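Local structure of UDP-L-Rhamnose Synthase (Acanthamoeba polyphaga mimivirus, 7JID) at residues F175-C186 and H224-R232; N190-M198 and I277-V285. The protein probably catalyses the NADPH-dependent epimerisation and reduction that yield UDP-L-rhamnose from a UDP-4-keto-6-deoxyglucose precursor. All coordinates share one frame; numbering follows the deposited sequence. Where two conformers were deposited one is given.

Contact 1. Residues F175-C186 and H224-R232. With AWU ([[(2~{R},3~{S},4~{R},5~{R})-5-[2,4-bis(oxidanylidene)pyrimidin-1-yl]-3,4-bis(oxidanyl)oxolan-2-yl]methoxy-oxidanyl-phosphoryl] [(2~{R},3~{R},4~{R},5~{R},6~{S})-6-methyl-3,4,5-tris(oxidanyl)oxan-2-yl] hydrogen phosphate), chain C; EDO (1,2-ethanediol), chain I.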
loop_
_atom_site.group_PDB
_atom_site.type_symbol
_atom_site.label_atom_id
_atom_site.label_comp_id
_atom_site.label_asym_id
_atom_site.label_seq_id
_atom_site.Cartn_x
_atom_site.Cartn_y
_atom_site.Cartn_z
ATOM N N PHE A 175 -8.249 -24.489 -6.534
ATOM C CA PHE A 175 -7.511 -25.111 -5.401
ATOM C C PHE A 175 -7.406 -26.628 -5.608
ATOM O O PHE A 175 -6.343 -27.183 -5.336
ATOM C CB PHE A 175 -8.216 -24.757 -4.090
ATOM C CG PHE A 175 -7.622 -25.350 -2.849
ATOM C CD1 PHE A 175 -6.661 -24.646 -2.137
ATOM C CD2 PHE A 175 -8.072 -26.577 -2.380
ATOM C CE1 PHE A 175 -6.173 -25.185 -0.956
ATOM C CE2 PHE A 175 -7.532 -27.138 -1.221
ATOM C CZ PHE A 175 -6.592 -26.430 -0.523
ATOM N N ILE A 176 -8.484 -27.308 -5.995
ATOM C CA ILE A 176 -8.482 -28.787 -6.148
ATOM C C ILE A 176 -7.525 -29.151 -7.285
ATOM O O ILE A 176 -6.685 -30.067 -7.074
ATOM C CB ILE A 176 -9.890 -29.346 -6.365
ATOM C CG1 ILE A 176 -10.750 -29.126 -5.119
ATOM C CG2 ILE A 176 -9.823 -30.803 -6.788
ATOM C CD1 ILE A 176 -12.116 -29.782 -5.158
ATOM N N THR A 177 -7.589 -28.456 -8.420
ATOM C CA THR A 177 -6.628 -28.734 -9.534
ATOM C C THR A 177 -5.202 -28.624 -8.993
ATOM O O THR A 177 -4.323 -29.499 -9.296
ATOM C CB THR A 177 -6.829 -27.793 -10.725
ATOM O OG1 THR A 177 -8.229 -27.802 -10.995
ATOM C CG2 THR A 177 -6.032 -28.240 -11.934
ATOM N N LYS A 178 -4.935 -27.554 -8.268
ATOM C CA LYS A 178 -3.575 -27.312 -7.745
ATOM C C LYS A 178 -3.178 -28.465 -6.828
ATOM O O LYS A 178 -2.080 -29.025 -7.059
ATOM C CB LYS A 178 -3.495 -25.925 -7.086
ATOM C CG LYS A 178 -3.512 -24.827 -8.140
ATOM C CD LYS A 178 -3.032 -23.488 -7.708
ATOM C CE LYS A 178 -3.959 -22.896 -6.694
ATOM N NZ LYS A 178 -3.410 -21.623 -6.173
ATOM N N ILE A 179 -3.999 -28.845 -5.841
ATOM C CA ILE A 179 -3.488 -29.816 -4.831
ATOM C C ILE A 179 -3.353 -31.199 -5.480
ATOM O O ILE A 179 -2.433 -31.922 -5.069
ATOM C CB ILE A 179 -4.280 -29.807 -3.512
ATOM C CG1 ILE A 179 -5.714 -30.321 -3.667
ATOM C CG2 ILE A 179 -4.181 -28.426 -2.896
ATOM C CD1 ILE A 179 -6.388 -30.648 -2.354
ATOM N N LEU A 180 -4.121 -31.504 -6.534
ATOM C CA LEU A 180 -3.974 -32.770 -7.285
ATOM C C LEU A 180 -2.599 -32.780 -7.951
ATOM O O LEU A 180 -2.046 -33.887 -8.133
ATOM C CB LEU A 180 -5.089 -32.936 -8.313
ATOM C CG LEU A 180 -6.420 -33.444 -7.768
ATOM C CD1 LEU A 180 -7.519 -33.309 -8.811
ATOM C CD2 LEU A 180 -6.322 -34.883 -7.271
ATOM N N SER A 181 -2.030 -31.612 -8.230
ATOM C CA SER A 181 -0.776 -31.481 -9.026
ATOM C C SER A 181 0.443 -31.553 -8.109
ATOM O O SER A 181 1.566 -31.715 -8.634
ATOM C CB SER A 181 -0.774 -30.217 -9.862
ATOM O OG SER A 181 -0.407 -29.085 -9.083
ATOM N N TYR A 182 0.269 -31.420 -6.797
ATOM C CA TYR A 182 1.396 -31.189 -5.863
ATOM C C TYR A 182 1.924 -32.543 -5.366
ATOM O O TYR A 182 1.127 -33.368 -4.915
ATOM C CB TYR A 182 0.985 -30.266 -4.707
ATOM C CG TYR A 182 0.778 -28.815 -5.078
ATOM C CD1 TYR A 182 1.453 -28.217 -6.131
ATOM C CD2 TYR A 182 -0.094 -28.014 -4.349
ATOM C CE1 TYR A 182 1.242 -26.886 -6.475
ATOM C CE2 TYR A 182 -0.332 -26.696 -4.701
ATOM C CZ TYR A 182 0.356 -26.104 -5.746
ATOM O OH TYR A 182 0.173 -24.781 -6.110
ATOM N N SER A 183 3.233 -32.757 -5.509
ATOM C CA SER A 183 3.974 -33.965 -5.051
ATOM C C SER A 183 3.731 -34.215 -3.566
ATOM O O SER A 183 3.597 -35.388 -3.188
ATOM C CB SER A 183 5.453 -33.834 -5.323
ATOM O OG SER A 183 5.687 -33.765 -6.728
ATOM N N ARG A 184 3.738 -33.165 -2.745
ATOM C CA ARG A 184 3.541 -33.271 -1.287
ATOM C C ARG A 184 2.454 -32.276 -0.864
ATOM O O ARG A 184 2.423 -31.156 -1.434
ATOM C CB ARG A 184 4.850 -33.034 -0.520
ATOM C CG ARG A 184 5.919 -34.077 -0.824
ATOM C CD ARG A 184 6.995 -34.121 0.252
ATOM N NE ARG A 184 7.799 -32.932 0.130
ATOM C CZ ARG A 184 8.618 -32.434 1.054
ATOM N NH1 ARG A 184 8.767 -32.985 2.243
ATOM N NH2 ARG A 184 9.272 -31.331 0.762
ATOM N N ILE A 185 1.642 -32.710 0.097
ATOM C CA ILE A 185 0.437 -31.963 0.546
ATOM C C ILE A 185 0.674 -31.554 1.984
ATOM O O ILE A 185 0.909 -32.419 2.829
ATOM C CB ILE A 185 -0.804 -32.855 0.401
ATOM C CG1 ILE A 185 -1.038 -33.265 -1.062
ATOM C CG2 ILE A 185 -2.010 -32.182 1.020
ATOM C CD1 ILE A 185 -1.302 -32.139 -2.027
ATOM N N CYS A 186 0.555 -30.249 2.244
ATOM C CA CYS A 186 0.517 -29.708 3.606
ATOM C C CYS A 186 -0.948 -29.649 4.017
ATOM O O CYS A 186 -1.627 -28.701 3.586
ATOM C CB CYS A 186 1.230 -28.367 3.692
ATOM S SG CYS A 186 1.252 -27.738 5.367
ATOM N N HIS A 224 -7.016 -30.398 3.150
ATOM C CA HIS A 224 -6.507 -30.978 1.883
ATOM C C HIS A 224 -6.740 -32.492 1.939
ATOM O O HIS A 224 -7.152 -33.075 0.939
ATOM C CB HIS A 224 -5.035 -30.637 1.708
ATOM C CG HIS A 224 -4.659 -29.205 1.885
ATOM N ND1 HIS A 224 -4.944 -28.488 3.050
ATOM C CD2 HIS A 224 -4.000 -28.362 1.072
ATOM C CE1 HIS A 224 -4.444 -27.267 2.928
ATOM N NE2 HIS A 224 -3.895 -27.164 1.729
ATOM N N ASN A 225 -6.427 -33.120 3.067
ATOM C CA ASN A 225 -6.605 -34.577 3.172
ATOM C C ASN A 225 -8.066 -34.942 3.012
ATOM O O ASN A 225 -8.343 -35.964 2.371
ATOM C CB ASN A 225 -6.030 -35.098 4.477
ATOM C CG ASN A 225 -4.527 -35.221 4.478
ATOM O OD1 ASN A 225 -3.856 -35.000 3.474
ATOM N ND2 ASN A 225 -4.012 -35.518 5.659
ATOM N N GLU A 226 -8.992 -34.176 3.582
ATOM C CA GLU A 226 -10.424 -34.550 3.443
ATOM C C GLU A 226 -10.832 -34.472 1.962
ATOM O O GLU A 226 -11.569 -35.352 1.481
ATOM C CB GLU A 226 -11.358 -33.660 4.255
ATOM C CG GLU A 226 -11.344 -33.924 5.736
ATOM C CD GLU A 226 -12.103 -32.862 6.489
ATOM O OE1 GLU A 226 -11.652 -31.736 6.434
ATOM O OE2 GLU A 226 -13.125 -33.169 7.121
ATOM N N ILE A 227 -10.356 -33.456 1.234
ATOM C CA ILE A 227 -10.680 -33.261 -0.201
ATOM C C ILE A 227 -10.077 -34.404 -1.022
ATOM O O ILE A 227 -10.833 -35.027 -1.792
ATOM C CB ILE A 227 -10.182 -31.906 -0.732
ATOM C CG1 ILE A 227 -10.934 -30.767 -0.059
ATOM C CG2 ILE A 227 -10.345 -31.869 -2.260
ATOM C CD1 ILE A 227 -10.259 -29.456 -0.281
ATOM N N LEU A 228 -8.819 -34.743 -0.801
ATOM C CA LEU A 228 -8.173 -35.797 -1.620
ATOM C C LEU A 228 -8.855 -37.121 -1.273
ATOM O O LEU A 228 -8.981 -37.923 -2.160
ATOM C CB LEU A 228 -6.667 -35.822 -1.377
ATOM C CG LEU A 228 -5.975 -34.590 -1.942
ATOM C CD1 LEU A 228 -4.579 -34.448 -1.376
ATOM C CD2 LEU A 228 -5.975 -34.609 -3.467
ATOM N N SER A 229 -9.176 -37.341 -0.003
ATOM C CA SER A 229 -9.923 -38.565 0.434
ATOM C C SER A 229 -11.284 -38.672 -0.297
ATOM O O SER A 229 -11.662 -39.788 -0.714
ATOM C CB SER A 229 -10.051 -38.622 1.924
ATOM O OG SER A 229 -8.793 -38.803 2.545
ATOM N N LEU A 230 -12.037 -37.582 -0.485
ATOM C CA LEU A 230 -13.298 -37.668 -1.270
ATOM C C LEU A 230 -13.025 -38.030 -2.720
ATOM O O LEU A 230 -13.782 -38.828 -3.285
ATOM C CB LEU A 230 -14.038 -36.349 -1.198
ATOM C CG LEU A 230 -14.728 -36.072 0.125
ATOM C CD1 LEU A 230 -15.199 -34.631 0.167
ATOM C CD2 LEU A 230 -15.897 -37.042 0.334
ATOM N N ILE A 231 -11.991 -37.451 -3.321
ATOM C CA ILE A 231 -11.694 -37.758 -4.743
ATOM C C ILE A 231 -11.353 -39.247 -4.825
ATOM O O ILE A 231 -11.868 -39.928 -5.725
ATOM C CB ILE A 231 -10.559 -36.857 -5.240
ATOM C CG1 ILE A 231 -11.038 -35.412 -5.329
ATOM C CG2 ILE A 231 -10.005 -37.400 -6.538
ATOM C CD1 ILE A 231 -9.934 -34.387 -5.532
ATOM N N ARG A 232 -10.570 -39.737 -3.875
ATOM C CA ARG A 232 -10.168 -41.158 -3.854
ATOM C C ARG A 232 -11.414 -42.037 -3.698
ATOM O O ARG A 232 -11.608 -42.980 -4.509
ATOM C CB ARG A 232 -9.208 -41.434 -2.706
ATOM C CG ARG A 232 -8.760 -42.886 -2.566
ATOM C CD ARG A 232 -8.050 -43.102 -1.239
ATOM N NE ARG A 232 -8.977 -42.830 -0.158
ATOM C CZ ARG A 232 -8.669 -42.377 1.042
ATOM N NH1 ARG A 232 -7.419 -42.083 1.368
ATOM N NH2 ARG A 232 -9.645 -42.154 1.906
HETATM P PA AWU C . -0.782 -22.259 -3.664
HETATM O O1A AWU C . 0.617 -21.840 -3.414
HETATM O O2A AWU C . -1.073 -23.108 -4.889
HETATM O O3A AWU C . -1.888 -21.089 -3.915
HETATM P PB AWU C . -1.804 -19.523 -3.407
HETATM O O1B AWU C . -1.486 -19.339 -1.902
HETATM O O2B AWU C . -0.976 -18.732 -4.444
HETATM O O3B AWU C . -3.361 -19.188 -3.561
HETATM C "C5'" AWU C . -5.012 -15.963 -3.686
HETATM O "O5'" AWU C . -4.478 -17.222 -4.048
HETATM C "C4'" AWU C . -6.221 -16.162 -2.788
HETATM O "O4'" AWU C . -6.699 -14.909 -2.250
HETATM C "C3'" AWU C . -5.832 -17.046 -1.649
HETATM O "O3'" AWU C . -7.009 -17.455 -1.003
HETATM C "C2'" AWU C . -5.152 -18.336 -2.095
HETATM C "C1'" AWU C . -4.087 -18.089 -3.068
HETATM N N1 AWU C . 0.412 -26.594 -1.067
HETATM C C2 AWU C . 0.782 -27.899 -0.790
HETATM O O2 AWU C . 0.038 -28.624 -0.098
HETATM N N3 AWU C . 1.899 -28.402 -1.404
HETATM C C4 AWU C . 2.727 -27.620 -2.146
HETATM O O4 AWU C . 3.742 -28.180 -2.705
HETATM C C5 AWU C . 2.342 -26.312 -2.441
HETATM C C6 AWU C . 1.230 -25.764 -1.809
HETATM C C1C AWU C . -0.808 -26.008 -0.442
HETATM C C2C AWU C . -0.647 -24.647 0.237
HETATM C C3C AWU C . -2.074 -24.057 0.099
HETATM C C4C AWU C . -2.515 -24.655 -1.199
HETATM C C5C AWU C . -2.566 -23.698 -2.371
HETATM C "C6'" AWU C . -5.370 -15.300 -5.014
HETATM O "O2'" AWU C . -6.103 -19.097 -2.810
HETATM O O2C AWU C . -0.299 -24.853 1.582
HETATM O O3C AWU C . -2.934 -24.580 1.095
HETATM O O4C AWU C . -1.593 -25.672 -1.567
HETATM O O5C AWU C . -1.292 -23.015 -2.394
HETATM C C1 EDO I . -1.629 -35.159 -4.753
HETATM O O1 EDO I . -0.247 -35.429 -4.582
HETATM C C2 EDO I . -2.342 -36.348 -5.312
HETATM O O2 EDO I . -2.378 -36.345 -6.736
#
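His224, set between Phe175 and Cys186, hydrogen-bonds through NE2 to the ribose hydroxyl O3C of the bound UDP-sugar at 2.8 Å, and either atom could be the donor. Cys186 O sits over the centre of one face of the imidazole, 3.2 Å from His224 CE1, without a hydrogen bond. Phe175 CZ meets the opposite face near the rim, 3.6 Å from His224 NE2, and the two ring planes are inclined at 56°. With chi1 at 178°, Phe175 CG lies opposite the backbone N, and the ring turns toward helix 224-234 and the ribose. Behind the histidine the packing is apolar. Leu228 slips between Ile185 and Leu180: its CD1 lies 3.7 Å from Ile185 CG1, and its CD2 lies against Leu180 CD2. Ile231 CD1 rests on Ile176 CG2, and Ile227 CD1 on Phe175 CE2. The axes of segments 175-181 and 224-232 cross almost at right angles (-85°). On the ligand side Cys186 N donates to uracil O2, and uracil N3 donates to Arg184 O. Tyr182 lays a ring face on the base, and Lys178 NZ meets the diphosphate. The apolar packing probably helps to hold His224 and the 184-186 backbone, which meet the ribose and the uracil.

Contact 2. Residues N190-M198 and I277-V285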
loop_
_atom_site.group_PDB
_atom_site.type_symbol
_atom_site.label_atom_id
_atom_site.label_comp_id
_atom_site.label_asym_id
_atom_site.label_seq_id
_atom_site.Cartn_x
_atom_site.Cartn_y
_atom_site.Cartn_z
ATOM N N ASN A 190 -9.152 -25.487 6.733
ATOM C CA ASN A 190 -9.217 -24.103 6.236
ATOM C C ASN A 190 -10.618 -23.750 5.751
ATOM O O ASN A 190 -11.367 -24.670 5.314
ATOM C CB ASN A 190 -8.305 -23.970 5.023
ATOM C CG ASN A 190 -6.923 -23.500 5.385
ATOM O OD1 ASN A 190 -6.730 -22.312 5.644
ATOM N ND2 ASN A 190 -5.954 -24.435 5.370
ATOM N N SER A 191 -10.941 -22.471 5.839
ATOM C CA SER A 191 -12.112 -21.866 5.188
ATOM C C SER A 191 -11.807 -21.719 3.709
ATOM O O SER A 191 -10.773 -21.087 3.363
ATOM C CB SER A 191 -12.490 -20.589 5.803
ATOM O OG SER A 191 -13.027 -20.756 7.110
ATOM N N MET A 192 -12.719 -22.175 2.865
ATOM C CA MET A 192 -12.549 -22.130 1.396
ATOM C C MET A 192 -13.856 -21.702 0.739
ATOM O O MET A 192 -14.870 -21.814 1.358
ATOM C CB MET A 192 -12.083 -23.466 0.806
ATOM C CG MET A 192 -11.060 -24.173 1.647
ATOM S SD MET A 192 -10.273 -25.499 0.701
ATOM C CE MET A 192 -9.090 -26.133 1.927
ATOM N N THR A 193 -13.758 -21.269 -0.507
ATOM C CA THR A 193 -14.868 -20.690 -1.300
ATOM C C THR A 193 -15.136 -21.579 -2.503
ATOM O O THR A 193 -14.264 -21.679 -3.363
ATOM C CB THR A 193 -14.511 -19.286 -1.782
ATOM O OG1 THR A 193 -14.246 -18.437 -0.664
ATOM C CG2 THR A 193 -15.648 -18.634 -2.543
ATOM N N ILE A 194 -16.330 -22.196 -2.571
ATOM C CA ILE A 194 -16.761 -22.914 -3.786
ATOM C C ILE A 194 -17.435 -21.909 -4.722
ATOM O O ILE A 194 -18.517 -21.428 -4.398
ATOM C CB ILE A 194 -17.659 -24.118 -3.477
ATOM C CG1 ILE A 194 -16.910 -25.115 -2.568
ATOM C CG2 ILE A 194 -18.063 -24.736 -4.808
ATOM C CD1 ILE A 194 -17.763 -26.213 -2.083
ATOM N N LEU A 195 -16.739 -21.522 -5.789
ATOM C CA LEU A 195 -17.201 -20.390 -6.626
ATOM C C LEU A 195 -18.502 -20.769 -7.333
ATOM O O LEU A 195 -19.331 -19.888 -7.483
ATOM C CB LEU A 195 -16.108 -20.005 -7.633
ATOM C CG LEU A 195 -14.910 -19.272 -7.052
ATOM C CD1 LEU A 195 -13.873 -19.032 -8.132
ATOM C CD2 LEU A 195 -15.311 -17.958 -6.398
ATOM N N ASP A 196 -18.694 -22.035 -7.714
ATOM C CA ASP A 196 -19.959 -22.432 -8.379
ATOM C C ASP A 196 -21.153 -22.100 -7.474
ATOM O O ASP A 196 -22.173 -21.660 -7.965
ATOM C CB ASP A 196 -19.937 -23.894 -8.795
ATOM C CG ASP A 196 -18.749 -24.226 -9.652
ATOM O OD1 ASP A 196 -18.905 -24.230 -10.895
ATOM O OD2 ASP A 196 -17.666 -24.497 -9.096
ATOM N N GLN A 197 -20.999 -22.272 -6.168
ATOM C CA GLN A 197 -22.053 -22.038 -5.171
ATOM C C GLN A 197 -22.144 -20.565 -4.788
ATOM O O GLN A 197 -23.277 -20.080 -4.505
ATOM C CB GLN A 197 -21.798 -22.949 -3.965
ATOM C CG GLN A 197 -22.043 -24.397 -4.324
ATOM C CD GLN A 197 -21.504 -25.363 -3.300
ATOM O OE1 GLN A 197 -21.222 -24.966 -2.172
ATOM N NE2 GLN A 197 -21.370 -26.622 -3.710
ATOM N N MET A 198 -21.028 -19.848 -4.741
ATOM C CA MET A 198 -21.041 -18.542 -4.054
ATOM C C MET A 198 -21.016 -17.385 -5.071
ATOM O O MET A 198 -21.333 -16.287 -4.665
ATOM C CB MET A 198 -19.927 -18.489 -3.008
ATOM C CG MET A 198 -20.091 -19.599 -1.993
ATOM S SD MET A 198 -19.088 -19.390 -0.490
ATOM C CE MET A 198 -19.959 -18.008 0.251
ATOM N N ILE A 277 -18.868 -26.364 3.888
ATOM C CA ILE A 277 -17.792 -26.659 2.923
ATOM C C ILE A 277 -17.705 -28.174 2.616
ATOM O O ILE A 277 -17.394 -28.553 1.469
ATOM C CB ILE A 277 -16.448 -26.086 3.428
ATOM C CG1 ILE A 277 -15.330 -26.272 2.420
ATOM C CG2 ILE A 277 -16.044 -26.662 4.778
ATOM C CD1 ILE A 277 -15.606 -25.616 1.093
ATOM N N LEU A 278 -17.933 -29.064 3.579
ATOM C CA LEU A 278 -17.781 -30.524 3.296
ATOM C C LEU A 278 -18.954 -31.045 2.435
ATOM O O LEU A 278 -18.698 -31.737 1.400
ATOM C CB LEU A 278 -17.607 -31.302 4.607
ATOM C CG LEU A 278 -17.233 -32.758 4.341
ATOM C CD1 LEU A 278 -15.871 -32.846 3.681
ATOM C CD2 LEU A 278 -17.200 -33.564 5.632
ATOM N N THR A 279 -20.184 -30.665 2.747
ATOM C CA THR A 279 -21.359 -30.928 1.874
ATOM C C THR A 279 -21.057 -30.358 0.488
ATOM O O THR A 279 -21.233 -31.097 -0.507
ATOM C CB THR A 279 -22.651 -30.359 2.448
ATOM O OG1 THR A 279 -22.885 -30.889 3.758
ATOM C CG2 THR A 279 -23.833 -30.649 1.553
ATOM N N GLY A 280 -20.547 -29.123 0.414
ATOM C CA GLY A 280 -20.279 -28.485 -0.875
ATOM C C GLY A 280 -19.187 -29.191 -1.633
ATOM O O GLY A 280 -19.327 -29.378 -2.852
ATOM N N ILE A 281 -18.089 -29.600 -0.991
ATOM C CA ILE A 281 -16.964 -30.311 -1.665
ATOM C C ILE A 281 -17.474 -31.675 -2.127
ATOM O O ILE A 281 -17.091 -32.091 -3.240
ATOM C CB ILE A 281 -15.752 -30.491 -0.726
ATOM C CG1 ILE A 281 -15.086 -29.157 -0.406
ATOM C CG2 ILE A 281 -14.740 -31.470 -1.318
ATOM C CD1 ILE A 281 -14.443 -28.497 -1.572
ATOM N N ARG A 282 -18.217 -32.390 -1.293
ATOM C CA ARG A 282 -18.781 -33.696 -1.724
ATOM C C ARG A 282 -19.516 -33.494 -3.049
ATOM O O ARG A 282 -19.302 -34.302 -3.990
ATOM C CB ARG A 282 -19.760 -34.253 -0.692
ATOM C CG ARG A 282 -20.392 -35.573 -1.119
ATOM C CD ARG A 282 -21.121 -36.243 0.023
ATOM N NE ARG A 282 -20.332 -36.245 1.251
ATOM C CZ ARG A 282 -20.548 -35.488 2.318
ATOM N NH1 ARG A 282 -19.755 -35.604 3.362
ATOM N NH2 ARG A 282 -21.560 -34.644 2.352
ATOM N N GLU A 283 -20.330 -32.450 -3.113
ATOM C CA GLU A 283 -21.121 -32.127 -4.331
ATOM C C GLU A 283 -20.140 -31.884 -5.472
ATOM O O GLU A 283 -20.285 -32.546 -6.539
ATOM C CB GLU A 283 -22.127 -31.000 -4.081
ATOM C CG GLU A 283 -22.848 -30.561 -5.358
ATOM C CD GLU A 283 -23.970 -29.540 -5.206
ATOM O OE1 GLU A 283 -24.467 -29.348 -4.080
ATOM O OE2 GLU A 283 -24.345 -28.922 -6.229
ATOM N N VAL A 284 -19.155 -30.996 -5.291
ATOM C CA VAL A 284 -18.163 -30.633 -6.344
ATOM C C VAL A 284 -17.458 -31.880 -6.849
ATOM O O VAL A 284 -17.363 -32.051 -8.091
ATOM C CB VAL A 284 -17.161 -29.579 -5.813
ATOM C CG1 VAL A 284 -15.898 -29.412 -6.656
ATOM C CG2 VAL A 284 -17.866 -28.248 -5.666
ATOM N N VAL A 285 -16.878 -32.675 -5.959
ATOM C CA VAL A 285 -16.095 -33.879 -6.356
ATOM C C VAL A 285 -17.011 -34.850 -7.120
ATOM O O VAL A 285 -16.521 -35.432 -8.114
ATOM C CB VAL A 285 -15.438 -34.544 -5.140
ATOM C CG1 VAL A 285 -14.829 -35.897 -5.496
ATOM C CG2 VAL A 285 -14.381 -33.613 -4.562
HETATM O O HOH W 1 -21.991 -27.679 -6.883
#
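Ile194 is the main bump of this contact, and Gly280 is the floor of the hollow that takes it. Ile194 CD1 comes to 3.3 Å from Gly280 C, a tight approach to bare helix backbone. Glycine has no side chain here, and the methyl sits directly on the backbone. The walls of the hollow are side chains of helix 277-287. Ile277 CD1 stands 3.9 Å from Ile194 CD1, and Ile281 CD1 also lies against that methyl, a little further off. Val284 CG2 closes another wall, 3.6 Å from Ile194 CG2, where the two side chains run past each other in opposite directions. With CG1 anti to the carbonyl carbon (chi1 -59°) and the chain extended beyond it, Ile194 sends CD1 to Gly280 while its CG2 branch stays on Val284. Ile277 CD1 also fills the corner beside Met192, near its O and CB. Gln197 NE2 comes near the helix backbone, 3.5 Å from Gly280 O, with no hydrogen bond assigned. The polar end of Gln197 pairs instead with Asn218, outside the two segments. A water bonds Glu283 OE2 at 2.7 Å and takes a weak bond from Gln197 NE2. Glu283 OE2 also forms a salt bridge with Lys287. Ile194 is the N-cap residue of helix 195-207, so the contact packs the start of that helix against helix 277-287, near the C-terminus of the chain. The joint is therefore an apolar one, made by shape at a glycine, with polar groups and water at its margin.

In the fold
Contacts 1 and 2 lie side by side, with centres about 14 Å apart, and their segments alternate along the chain. Helices 224-234 and 277-287 pack together between them: Leu230 CD1 meets Ile281 CG2 at 3.5 Å, and Ile231 CA meets Val285 CG1 at 3.7 Å. On the pocket side Phe175 CZ touches Met192 CE at 3.5 Å. Contact 1 binds the uridine diphosphate part of the ligand directly. Contact 2 stands one layer back, the Met192 side chain being about 6 Å from the UDP-sugar. NADP is more distant, about 11 Å from the Phe175 side chain and 12 Å from that of Met192, consistent with a separate nucleotide site on the Rossmann-type domain.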